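PDB 7CDH: isoaspartyl dipeptidase from Fervidobacterium islandicum, which probably hydrolyses isoaspartyl (beta-aspartyl) dipeptides as an M38-family metallopeptidase, consistent with a role in protein repair. Local coordinates for residues A[62-67]-A[111-116]; A[92-97]-A[124-129]; A[80-85]-A[117-122]. One frame throughout, in Å; residues are numbered along the deposited sequence.

Contact 1 (A[62-67]-A[111-116]); sequences VHITGG and AKAKSL. With ZN (zinc ion), chain L.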
ATOM      1  N   VAL A  62     -14.763 -30.442   2.212  1.00 36.38           N
ATOM      2  CA  VAL A  62     -16.062 -29.942   2.763  1.00 34.21           C
ATOM      3  C   VAL A  62     -16.090 -28.410   2.805  1.00 30.50           C
ATOM      4  O   VAL A  62     -15.153 -27.789   3.288  1.00 28.16           O
ATOM      5  CB  VAL A  62     -16.329 -30.522   4.155  1.00 35.26           C
ATOM      6  CG1 VAL A  62     -17.663 -30.064   4.696  1.00 36.91           C
ATOM      7  CG2 VAL A  62     -16.264 -32.032   4.111  1.00 38.28           C
ATOM      8  N   HIS A  63     -17.153 -27.812   2.291  1.00 31.39           N
ATOM      9  CA  HIS A  63     -17.381 -26.356   2.399  1.00 28.69           C
ATOM     10  C   HIS A  63     -17.976 -26.099   3.763  1.00 26.67           C
ATOM     11  O   HIS A  63     -19.136 -25.846   3.792  1.00 25.03           O
ATOM     12  CB  HIS A  63     -18.229 -25.859   1.236  1.00 28.85           C
ATOM     13  CG  HIS A  63     -17.505 -26.032  -0.054  1.00 30.52           C
ATOM     14  ND1 HIS A  63     -16.442 -25.251  -0.399  1.00 31.35           N
ATOM     15  CD2 HIS A  63     -17.644 -26.931  -1.055  1.00 36.43           C
ATOM     16  CE1 HIS A  63     -15.982 -25.622  -1.591  1.00 35.35           C
ATOM     17  NE2 HIS A  63     -16.698 -26.653  -2.017  1.00 33.94           N
ATOM     18  N   ILE A  64     -17.177 -26.195   4.827  1.00 27.01           N
ATOM     19  CA  ILE A  64     -17.667 -26.114   6.223  1.00 28.80           C
ATOM     20  C   ILE A  64     -18.394 -24.780   6.507  1.00 32.75           C
ATOM     21  O   ILE A  64     -19.294 -24.781   7.411  1.00 35.26           O
ATOM     22  CB  ILE A  64     -16.525 -26.374   7.208  1.00 29.84           C
ATOM     23  CG1 ILE A  64     -15.401 -25.335   7.172  1.00 28.64           C
ATOM     24  CG2 ILE A  64     -15.996 -27.778   7.003  1.00 30.71           C
ATOM     25  CD1 ILE A  64     -14.316 -25.592   8.255  1.00 29.57           C
ATOM     26  N   THR A  65     -18.077 -23.681   5.811  1.00 29.88           N
ATOM     27  CA  THR A  65     -18.723 -22.369   6.094  1.00 30.71           C
ATOM     28  C   THR A  65     -19.962 -22.156   5.220  1.00 29.38           C
ATOM     29  O   THR A  65     -20.664 -21.169   5.427  1.00 34.51           O
ATOM     30  CB  THR A  65     -17.779 -21.180   5.927  1.00 29.53           C
ATOM     31  OG1 THR A  65     -17.459 -21.039   4.551  1.00 30.38           O
ATOM     32  CG2 THR A  65     -16.547 -21.314   6.780  1.00 30.81           C
ATOM     33  N   GLY A  66     -20.260 -23.076   4.324  1.00 27.14           N
ATOM     34  CA  GLY A  66     -21.279 -22.888   3.287  1.00 25.47           C
ATOM     35  C   GLY A  66     -20.619 -22.567   1.973  1.00 27.57           C
ATOM     36  O   GLY A  66     -19.472 -22.126   1.977  1.00 32.63           O
ATOM     37  N   GLY A  67     -21.298 -22.865   0.880  1.00 28.29           N
ATOM     38  CA  GLY A  67     -20.840 -22.511  -0.470  1.00 31.64           C
ATOM     39  C   GLY A  67     -21.988 -22.064  -1.342  1.00 31.06           C
ATOM     40  O   GLY A  67     -22.833 -21.254  -0.892  1.00 34.53           O
ATOM     41  N   ALA A 111     -12.371 -19.838  11.711  1.00 30.85           N
ATOM     42  CA  ALA A 111     -13.222 -19.720  12.921  1.00 30.86           C
ATOM     43  C   ALA A 111     -14.146 -20.947  12.981  1.00 27.20           C
ATOM     44  O   ALA A 111     -14.209 -21.564  14.048  1.00 24.94           O
ATOM     45  CB  ALA A 111     -14.006 -18.420  12.926  1.00 27.19           C
ATOM     46  N   LYS A 112     -14.835 -21.261  11.879  1.00 24.84           N
ATOM     47  CA  LYS A 112     -15.688 -22.470  11.742  1.00 27.98           C
ATOM     48  C   LYS A 112     -14.872 -23.738  12.017  1.00 28.45           C
ATOM     49  O   LYS A 112     -15.319 -24.530  12.859  1.00 27.10           O
ATOM     50  CB  LYS A 112     -16.315 -22.565  10.358  1.00 30.26           C
ATOM     51  CG  LYS A 112     -17.253 -23.747  10.171  1.00 32.61           C
ATOM     52  CD  LYS A 112     -18.261 -23.903  11.282  1.00 30.95           C
ATOM     53  CE  LYS A 112     -19.513 -24.617  10.821  1.00 31.23           C
ATOM     54  NZ  LYS A 112     -20.443 -24.884  11.947  1.00 32.23           N
ATOM     55  N   ALA A 113     -13.687 -23.881  11.413  1.00 28.86           N
ATOM     56  CA  ALA A 113     -12.798 -25.042  11.662  1.00 28.72           C
ATOM     57  C   ALA A 113     -12.477 -25.148  13.159  1.00 27.07           C
ATOM     58  O   ALA A 113     -12.373 -26.283  13.680  1.00 25.46           O
ATOM     59  CB  ALA A 113     -11.545 -24.993  10.826  1.00 26.92           C
ATOM     60  N   LYS A 114     -12.328 -24.026  13.838  1.00 28.06           N
ATOM     61  CA  LYS A 114     -11.967 -24.011  15.286  1.00 30.90           C
ATOM     62  C   LYS A 114     -13.175 -24.408  16.128  1.00 33.94           C
ATOM     63  O   LYS A 114     -12.962 -25.091  17.159  1.00 37.42           O
ATOM     64  CB  LYS A 114     -11.499 -22.637  15.762  1.00 29.94           C
ATOM     65  CG  LYS A 114     -10.062 -22.333  15.400  1.00 31.36           C
ATOM     66  CD  LYS A 114      -9.139 -23.151  16.202  1.00 33.74           C
ATOM     67  CE  LYS A 114      -7.713 -22.685  16.164  1.00 39.59           C
ATOM     68  NZ  LYS A 114      -7.096 -22.866  17.496  1.00 45.40           N
ATOM     69  N   SER A 115     -14.382 -24.014  15.721  1.00 31.03           N
ATOM     70  CA  SER A 115     -15.567 -24.331  16.538  1.00 34.94           C
ATOM     71  C   SER A 115     -15.951 -25.809  16.337  1.00 33.96           C
ATOM     72  O   SER A 115     -16.329 -26.446  17.347  1.00 31.79           O
ATOM     73  CB  SER A 115     -16.708 -23.383  16.317  1.00 30.73           C
ATOM     74  OG  SER A 115     -17.223 -23.524  15.036  1.00 34.22           O
ATOM     75  N   LEU A 116     -15.890 -26.330  15.109  1.00 30.74           N
ATOM     76  CA  LEU A 116     -16.038 -27.785  14.872  1.00 30.89           C
ATOM     77  C   LEU A 116     -15.023 -28.519  15.755  1.00 30.27           C
ATOM     78  O   LEU A 116     -15.402 -29.466  16.395  1.00 33.72           O
ATOM     79  CB  LEU A 116     -15.846 -28.101  13.394  1.00 30.15           C
ATOM     80  CG  LEU A 116     -16.930 -27.546  12.479  1.00 28.67           C
ATOM     81  CD1 LEU A 116     -16.600 -27.799  11.014  1.00 28.90           C
ATOM     82  CD2 LEU A 116     -18.261 -28.150  12.813  1.00 26.93           C
TER
HETATM   83 ZN    ZN L 411     -15.909 -28.120  -3.649  1.00 44.23          ZN

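Contact 2 (A[92-97]-A[124-129]); sequences TVVGCL and FIYTGS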
ATOM      1  N   THR A  92     -13.022 -36.383  10.760  1.00 24.80           N
ATOM      2  CA  THR A  92     -12.011 -35.440  10.279  1.00 27.32           C
ATOM      3  C   THR A  92     -12.540 -34.821   9.006  1.00 30.19           C
ATOM      4  O   THR A  92     -13.083 -35.555   8.151  1.00 31.82           O
ATOM      5  CB  THR A  92     -10.643 -36.076  10.073  1.00 31.68           C
ATOM      6  OG1 THR A  92     -10.169 -36.530  11.342  1.00 34.10           O
ATOM      7  CG2 THR A  92      -9.657 -35.098   9.468  1.00 35.87           C
ATOM      8  N   VAL A  93     -12.398 -33.501   8.922  1.00 31.59           N
ATOM      9  CA  VAL A  93     -12.887 -32.680   7.789  1.00 29.55           C
ATOM     10  C   VAL A  93     -11.753 -31.755   7.367  1.00 25.72           C
ATOM     11  O   VAL A  93     -10.998 -31.312   8.205  1.00 25.67           O
ATOM     12  CB  VAL A  93     -14.162 -31.971   8.265  1.00 34.56           C
ATOM     13  CG1 VAL A  93     -14.314 -30.568   7.747  1.00 40.15           C
ATOM     14  CG2 VAL A  93     -15.380 -32.806   7.914  1.00 34.79           C
ATOM     15  N   VAL A  94     -11.607 -31.552   6.079  1.00 27.92           N
ATOM     16  CA  VAL A  94     -10.704 -30.543   5.484  1.00 27.06           C
ATOM     17  C   VAL A  94     -11.604 -29.562   4.762  1.00 27.31           C
ATOM     18  O   VAL A  94     -12.298 -29.999   3.790  1.00 24.71           O
ATOM     19  CB  VAL A  94      -9.659 -31.148   4.544  1.00 29.13           C
ATOM     20  CG1 VAL A  94      -8.637 -30.088   4.187  1.00 32.71           C
ATOM     21  CG2 VAL A  94      -8.948 -32.333   5.167  1.00 30.83           C
ATOM     22  N   GLY A  95     -11.623 -28.322   5.274  1.00 28.54           N
ATOM     23  CA  GLY A  95     -12.522 -27.235   4.832  1.00 26.77           C
ATOM     24  C   GLY A  95     -11.837 -26.356   3.813  1.00 26.70           C
ATOM     25  O   GLY A  95     -10.651 -26.029   4.000  1.00 28.14           O
ATOM     26  N   CYS A  96     -12.546 -25.972   2.764  1.00 26.76           N
ATOM     27  CA  CYS A  96     -12.057 -24.986   1.786  1.00 27.82           C
ATOM     28  C   CYS A  96     -13.172 -24.016   1.397  1.00 27.95           C
ATOM     29  O   CYS A  96     -14.354 -24.271   1.752  1.00 25.73           O
ATOM     30  CB  CYS A  96     -11.539 -25.716   0.562  1.00 29.07           C
ATOM     31  SG  CYS A  96     -12.795 -26.762  -0.214  1.00 42.36           S
ATOM     32  N   LEU A  97     -12.801 -22.998   0.616  1.00 27.00           N
ATOM     33  CA  LEU A  97     -13.732 -22.112  -0.122  1.00 27.56           C
ATOM     34  C   LEU A  97     -13.860 -22.568  -1.575  1.00 28.44           C
ATOM     35  O   LEU A  97     -12.970 -23.261  -2.088  1.00 29.41           O
ATOM     36  CB  LEU A  97     -13.216 -20.672  -0.107  1.00 28.45           C
ATOM     37  CG  LEU A  97     -12.896 -20.102   1.262  1.00 29.39           C
ATOM     38  CD1 LEU A  97     -12.398 -18.681   1.134  1.00 30.98           C
ATOM     39  CD2 LEU A  97     -14.131 -20.170   2.140  1.00 31.80           C
ATOM     40  N   PHE A 124      -8.954 -29.277   9.358  1.00 25.66           N
ATOM     41  CA  PHE A 124      -7.843 -28.601   8.665  1.00 25.74           C
ATOM     42  C   PHE A 124      -8.490 -27.777   7.572  1.00 25.88           C
ATOM     43  O   PHE A 124      -9.645 -28.039   7.200  1.00 25.33           O
ATOM     44  CB  PHE A 124      -6.816 -29.594   8.118  1.00 27.49           C
ATOM     45  CG  PHE A 124      -6.343 -30.567   9.165  1.00 28.60           C
ATOM     46  CD1 PHE A 124      -7.058 -31.716   9.427  1.00 27.36           C
ATOM     47  CD2 PHE A 124      -5.246 -30.275   9.962  1.00 30.15           C
ATOM     48  CE1 PHE A 124      -6.696 -32.551  10.474  1.00 29.72           C
ATOM     49  CE2 PHE A 124      -4.827 -31.157  10.945  1.00 27.96           C
ATOM     50  CZ  PHE A 124      -5.568 -32.280  11.216  1.00 28.96           C
ATOM     51  N   ILE A 125      -7.767 -26.790   7.072  1.00 25.56           N
ATOM     52  CA  ILE A 125      -8.343 -25.922   6.025  1.00 26.86           C
ATOM     53  C   ILE A 125      -7.296 -25.779   4.934  1.00 26.05           C
ATOM     54  O   ILE A 125      -6.125 -25.971   5.206  1.00 26.48           O
ATOM     55  CB  ILE A 125      -8.800 -24.582   6.636  1.00 27.39           C
ATOM     56  CG1 ILE A 125      -7.636 -23.742   7.152  1.00 26.32           C
ATOM     57  CG2 ILE A 125      -9.809 -24.830   7.752  1.00 28.63           C
ATOM     58  CD1 ILE A 125      -8.024 -22.339   7.481  1.00 27.64           C
ATOM     59  N   TYR A 126      -7.756 -25.436   3.754  1.00 27.55           N
ATOM     60  CA  TYR A 126      -6.961 -24.795   2.697  1.00 29.17           C
ATOM     61  C   TYR A 126      -7.044 -23.277   2.850  1.00 26.14           C
ATOM     62  O   TYR A 126      -8.033 -22.754   3.357  1.00 28.08           O
ATOM     63  CB  TYR A 126      -7.540 -25.183   1.343  1.00 33.20           C
ATOM     64  CG  TYR A 126      -7.498 -26.650   1.009  1.00 36.48           C
ATOM     65  CD1 TYR A 126      -6.394 -27.193   0.400  1.00 43.88           C
ATOM     66  CD2 TYR A 126      -8.580 -27.475   1.220  1.00 37.70           C
ATOM     67  CE1 TYR A 126      -6.361 -28.522   0.017  1.00 46.60           C
ATOM     68  CE2 TYR A 126      -8.569 -28.804   0.845  1.00 39.17           C
ATOM     69  CZ  TYR A 126      -7.454 -29.326   0.236  1.00 40.52           C
ATOM     70  OH  TYR A 126      -7.392 -30.615  -0.164  1.00 40.58           O
ATOM     71  N   THR A 127      -6.030 -22.599   2.343  1.00 27.05           N
ATOM     72  CA  THR A 127      -6.056 -21.168   2.000  1.00 27.70           C
ATOM     73  C   THR A 127      -6.444 -21.094   0.538  1.00 28.96           C
ATOM     74  O   THR A 127      -6.618 -22.159  -0.073  1.00 30.77           O
ATOM     75  CB  THR A 127      -4.740 -20.471   2.321  1.00 29.74           C
ATOM     76  OG1 THR A 127      -5.049 -19.143   1.934  1.00 32.61           O
ATOM     77  CG2 THR A 127      -3.535 -20.977   1.557  1.00 32.98           C
ATOM     78  N   GLY A 128      -6.620 -19.895   0.001  1.00 28.49           N
ATOM     79  CA  GLY A 128      -7.105 -19.722  -1.386  1.00 24.87           C
ATOM     80  C   GLY A 128      -8.566 -20.082  -1.544  1.00 25.76           C
ATOM     81  O   GLY A 128      -9.255 -20.301  -0.527  1.00 26.63           O
ATOM     82  N   SER A 129      -9.005 -20.172  -2.804  1.00 26.19           N
ATOM     83  CA  SER A 129     -10.378 -20.483  -3.275  1.00 25.84           C
ATOM     84  C   SER A 129     -10.248 -20.827  -4.765  1.00 26.74           C
ATOM     85  O   SER A 129      -9.087 -21.016  -5.219  1.00 30.79           O
ATOM     86  CB  SER A 129     -11.334 -19.303  -3.039  1.00 30.43           C
ATOM     87  OG  SER A 129     -11.026 -18.162  -3.880  1.00 29.83           O
TER
HETATM   88  O   HOH W   1      -9.933 -22.488   1.038  1.00 23.11           O

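Contact 3 (A[80-85]-A[117-122]); sequences LKISDC and ESEGLN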
ATOM      1  N   LEU A  80     -21.883 -26.094   7.712  1.00 37.42           N
ATOM      2  CA  LEU A  80     -21.949 -27.510   8.131  1.00 33.75           C
ATOM      3  C   LEU A  80     -22.433 -27.566   9.566  1.00 33.32           C
ATOM      4  O   LEU A  80     -21.947 -26.749  10.358  1.00 33.86           O
ATOM      5  CB  LEU A  80     -20.537 -28.080   8.068  1.00 33.44           C
ATOM      6  CG  LEU A  80     -20.441 -29.546   8.448  1.00 35.22           C
ATOM      7  CD1 LEU A  80     -21.105 -30.405   7.387  1.00 37.47           C
ATOM      8  CD2 LEU A  80     -18.999 -29.952   8.641  1.00 38.37           C
ATOM      9  N   LYS A  81     -23.289 -28.521   9.919  1.00 38.48           N
ATOM     10  CA  LYS A  81     -23.611 -28.767  11.358  1.00 39.88           C
ATOM     11  C   LYS A  81     -22.721 -29.920  11.840  1.00 37.24           C
ATOM     12  O   LYS A  81     -22.595 -30.898  11.095  1.00 37.40           O
ATOM     13  CB  LYS A  81     -25.090 -29.094  11.552  1.00 48.81           C
ATOM     14  CG  LYS A  81     -26.080 -28.408  10.614  1.00 61.49           C
ATOM     15  CD  LYS A  81     -26.890 -27.289  11.270  1.00 71.82           C
ATOM     16  CE  LYS A  81     -28.189 -27.742  11.909  1.00 82.91           C
ATOM     17  NZ  LYS A  81     -28.976 -28.627  11.013  1.00 93.28           N
ATOM     18  N   ILE A  82     -22.106 -29.818  13.018  1.00 34.25           N
ATOM     19  CA  ILE A  82     -21.279 -30.933  13.540  1.00 37.97           C
ATOM     20  C   ILE A  82     -22.139 -32.195  13.679  1.00 40.30           C
ATOM     21  O   ILE A  82     -21.623 -33.296  13.403  1.00 38.99           O
ATOM     22  CB  ILE A  82     -20.570 -30.629  14.861  1.00 37.67           C
ATOM     23  CG1 ILE A  82     -19.644 -31.805  15.166  1.00 36.14           C
ATOM     24  CG2 ILE A  82     -21.546 -30.347  16.007  1.00 39.86           C
ATOM     25  CD1 ILE A  82     -18.408 -31.435  15.941  1.00 42.13           C
ATOM     26  N   SER A  83     -23.392 -32.050  14.101  1.00 42.41           N
ATOM     27  CA  SER A  83     -24.351 -33.177  14.220  1.00 43.68           C
ATOM     28  C   SER A  83     -24.450 -33.966  12.892  1.00 43.19           C
ATOM     29  O   SER A  83     -24.602 -35.178  12.982  1.00 39.97           O
ATOM     30  CB  SER A  83     -25.693 -32.680  14.698  1.00 42.47           C
ATOM     31  OG  SER A  83     -26.448 -32.151  13.613  1.00 43.63           O
ATOM     32  N   ASP A  84     -24.385 -33.322  11.712  1.00 42.65           N
ATOM     33  CA  ASP A  84     -24.381 -34.003  10.382  1.00 46.88           C
ATOM     34  C   ASP A  84     -23.177 -34.950  10.296  1.00 48.96           C
ATOM     35  O   ASP A  84     -23.309 -36.078   9.761  1.00 39.19           O
ATOM     36  CB  ASP A  84     -24.147 -33.045   9.213  1.00 56.10           C
ATOM     37  CG  ASP A  84     -25.347 -32.635   8.380  1.00 67.44           C
ATOM     38  OD1 ASP A  84     -26.400 -32.289   8.975  1.00 77.92           O
ATOM     39  OD2 ASP A  84     -25.186 -32.596   7.121  1.00 74.83           O
ATOM     40  N   CYS A  85     -22.016 -34.443  10.720  1.00 45.91           N
ATOM     41  CA  CYS A  85     -20.721 -35.158  10.708  1.00 45.71           C
ATOM     42  C   CYS A  85     -20.832 -36.423  11.560  1.00 43.24           C
ATOM     43  O   CYS A  85     -20.547 -37.510  11.046  1.00 41.88           O
ATOM     44  CB  CYS A  85     -19.606 -34.263  11.239  1.00 43.27           C
ATOM     45  SG  CYS A  85     -19.155 -32.977  10.055  1.00 39.33           S
ATOM     46  N   GLU A 117     -13.812 -28.020  15.914  1.00 30.60           N
ATOM     47  CA  GLU A 117     -12.791 -28.777  16.677  1.00 35.02           C
ATOM     48  C   GLU A 117     -13.169 -28.776  18.169  1.00 38.08           C
ATOM     49  O   GLU A 117     -12.887 -29.761  18.868  1.00 44.57           O
ATOM     50  CB  GLU A 117     -11.398 -28.209  16.408  1.00 35.41           C
ATOM     51  CG  GLU A 117     -10.309 -28.819  17.268  1.00 38.60           C
ATOM     52  CD  GLU A 117      -8.952 -28.122  17.256  1.00 45.06           C
ATOM     53  OE1 GLU A 117      -8.827 -26.996  16.684  1.00 45.25           O
ATOM     54  OE2 GLU A 117      -8.010 -28.698  17.844  1.00 49.57           O
ATOM     55  N   SER A 118     -13.745 -27.687  18.658  1.00 39.87           N
ATOM     56  CA  SER A 118     -14.136 -27.519  20.076  1.00 37.10           C
ATOM     57  C   SER A 118     -15.194 -28.544  20.444  1.00 32.69           C
ATOM     58  O   SER A 118     -15.188 -28.980  21.589  1.00 36.61           O
ATOM     59  CB  SER A 118     -14.649 -26.145  20.353  1.00 38.55           C
ATOM     60  OG  SER A 118     -13.552 -25.321  20.604  1.00 47.15           O
ATOM     61  N   GLU A 119     -16.098 -28.822  19.522  1.00 32.96           N
ATOM     62  CA  GLU A 119     -17.262 -29.716  19.708  1.00 41.27           C
ATOM     63  C   GLU A 119     -16.807 -31.174  19.525  1.00 43.10           C
ATOM     64  O   GLU A 119     -17.635 -32.043  19.715  1.00 45.52           O
ATOM     65  CB  GLU A 119     -18.347 -29.313  18.713  1.00 50.03           C
ATOM     66  CG  GLU A 119     -18.897 -27.911  18.942  1.00 62.48           C
ATOM     67  CD  GLU A 119     -20.166 -27.876  19.779  1.00 74.76           C
ATOM     68  OE1 GLU A 119     -21.234 -27.507  19.218  1.00 67.42           O
ATOM     69  OE2 GLU A 119     -20.092 -28.251  20.982  1.00 86.21           O
ATOM     70  N   GLY A 120     -15.547 -31.410  19.134  1.00 41.41           N
ATOM     71  CA  GLY A 120     -14.881 -32.722  19.186  1.00 45.12           C
ATOM     72  C   GLY A 120     -14.435 -33.239  17.821  1.00 41.69           C
ATOM     73  O   GLY A 120     -13.850 -34.324  17.776  1.00 39.39           O
ATOM     74  N   LEU A 121     -14.675 -32.492  16.746  1.00 37.33           N
ATOM     75  CA  LEU A 121     -14.221 -32.858  15.378  1.00 32.44           C
ATOM     76  C   LEU A 121     -12.719 -32.554  15.235  1.00 30.58           C
ATOM     77  O   LEU A 121     -12.137 -31.951  16.136  1.00 28.47           O
ATOM     78  CB  LEU A 121     -15.077 -32.064  14.403  1.00 32.38           C
ATOM     79  CG  LEU A 121     -15.431 -32.758  13.107  1.00 39.37           C
ATOM     80  CD1 LEU A 121     -16.208 -34.033  13.382  1.00 43.64           C
ATOM     81  CD2 LEU A 121     -16.214 -31.810  12.206  1.00 36.32           C
ATOM     82  N   ASN A 122     -12.082 -33.069  14.185  1.00 31.46           N
ATOM     83  CA  ASN A 122     -10.677 -32.775  13.790  1.00 30.21           C
ATOM     84  C   ASN A 122     -10.790 -32.048  12.465  1.00 30.23           C
ATOM     85  O   ASN A 122     -11.565 -32.574  11.582  1.00 28.26           O
ATOM     86  CB  ASN A 122      -9.832 -34.033  13.551  1.00 32.89           C
ATOM     87  CG  ASN A 122      -9.899 -35.010  14.705  1.00 32.43           C
ATOM     88  OD1 ASN A 122      -9.103 -34.924  15.648  1.00 36.76           O
ATOM     89  ND2 ASN A 122     -10.839 -35.932  14.631  1.00 26.86           N
TER

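Contact 1 (A[62-67]-A[111-116])
Directly after the His-X-His zinc motif of the amidohydrolase barrel, the chain turns, and Ile64 and Thr65 in that turn rest against Lys112, Ala113 and Leu116 on helix 106-118. His63, which closes the motif and opens this type I beta turn, holds a zinc ion through NE2 at 2.3 Å; His61, Glu156 and Asp285 complete the site. Its neighbour Ile64 does most of the packing. The CG1 branch lies between the backbone N and the carbonyl carbon (chi1 64°), and its methyl CD1 reaches the helix at Ala113, 3.8 Å from Ala113 CB. The other branch touches Leu116, CG2 to CD1 at 4.1 Å, the two side chains crossing at a slant. The Lys112 and Ile64 side chains pass each other heading opposite ways: Lys112 CG lies 3.9 Å from Ile64 CG1, the lysine chain bends at chi2 (48°), which places CD, and farther out CE lies 3.4 Å from Ile64 O. Thr65 adds its methyl, CG2 standing 3.8 Å from Lys112 CB. The ammonium of Lys112 leaves the contact and donates to the carbonyl O of Leu80. Lys112 therefore works in two ways, its methylenes as apolar packing and its NZ as a tie to a backbone carbonyl. Between the two segments themselves the contact is van der Waals; the polar link runs indirectly, through Leu80.

Contact 2 (A[92-97]-A[124-129])
Val94 and Gly95 pair with Phe124 and Ile125 where two parallel strands of the amidohydrolase barrel run side by side, the outer members of a beta-alpha-beta unit whose crossover is helix 106-118. The backbone supplies the polar part. Phe124 N donates to Val93 O, Gly95 N to Phe124 O at 2.8 Å, and Tyr126 N to Gly95 O at 3.0 Å. A CA-H...O contact from Val94 CA to Phe124 O, 3.2 Å, accompanies these bonds.

Apolar packing gathers round two rings. The methyl CG2 of Thr92 lies at the edge of the Phe124 ring, 4.0 Å from CE1. On the Tyr126 ring, CE2 comes 3.6 Å from Val94 CG1, and CD2 sits 3.5 Å from Cys96 CB. An alanine at Tyr126 would probably open a gap beside the Val94 methyl and Cys96 CB, since the ring atoms meeting them would be gone.

Beyond the strand ends, Leu97 CB packs on Ser129 CB, and a water accepts from Leu97 N at 2.9 Å while lying 2.8 Å from Gly128 O.

Contact 3 (A[80-85]-A[117-122])
Ile82 and Cys85, on the short helix 82-86, pack against Glu119 and Leu121 at the Schellman motif through which helix 106-118 turns into barrel strand 122-127. The methyl CD1 of Ile82 makes the closest approaches. With CG1 anti to the backbone N (chi1 -173°), the longer branch extends toward the turn, and CD1 settles between two methylenes, 3.5 Å from Glu119 CB and 3.7 Å from Leu121 CB. The Ile82 and Leu121 side chains pass each other in opposite directions. One turn further along its helix, Cys85 meets the tip of Leu121: SG lies 3.8 Å from CD2, while Cys85 CB is 4.0 Å from the other methyl, CD1. The leucine is thus touched at its base by Ile82 and at both methyls by Cys85.

Around this shell, Leu116 on helix 106-118 touches Ile82 and Leu121, and Leu383 also packs on Ile82. Lys370 NZ bonds to the carbonyls of Glu117 and Leu121, and Ser369 OG to that of Gly120, so side chains from elsewhere in the chain take up carbonyls of the turn. The turn itself depends on Gly120, where phi is 119° and a side chain would run into the preceding carbonyl O. Leu121 follows directly and points its side chain toward helix 82-86. Gly120 N donates to Glu117 O at 3.1 Å, one of the two bonds back that make the motif.

Contact 2 pairs the two strands of a beta-alpha-beta unit; contacts 1 and 3 set residues from the loop after strand 61-62 and from helix 82-86 against its helix 106-118 and the turn after it. Contacts 1 and 2, centres about 8 Å apart, meet beside the zinc site, where His63 ND1 is 3.2 Å from Cys96 O, a probable hydrogen bond likely to steady the ring; the nearest atom of the Cys96 side chain is about 5 Å from a zinc ion. Contacts 1 and 3 (centres about 9 Å apart) are joined by Ile64 O and Leu80 N, contacts 2 and 3 (about 14 Å) by Val93 N and Asn122 O, each a probable hydrogen bond of 2.9 Å.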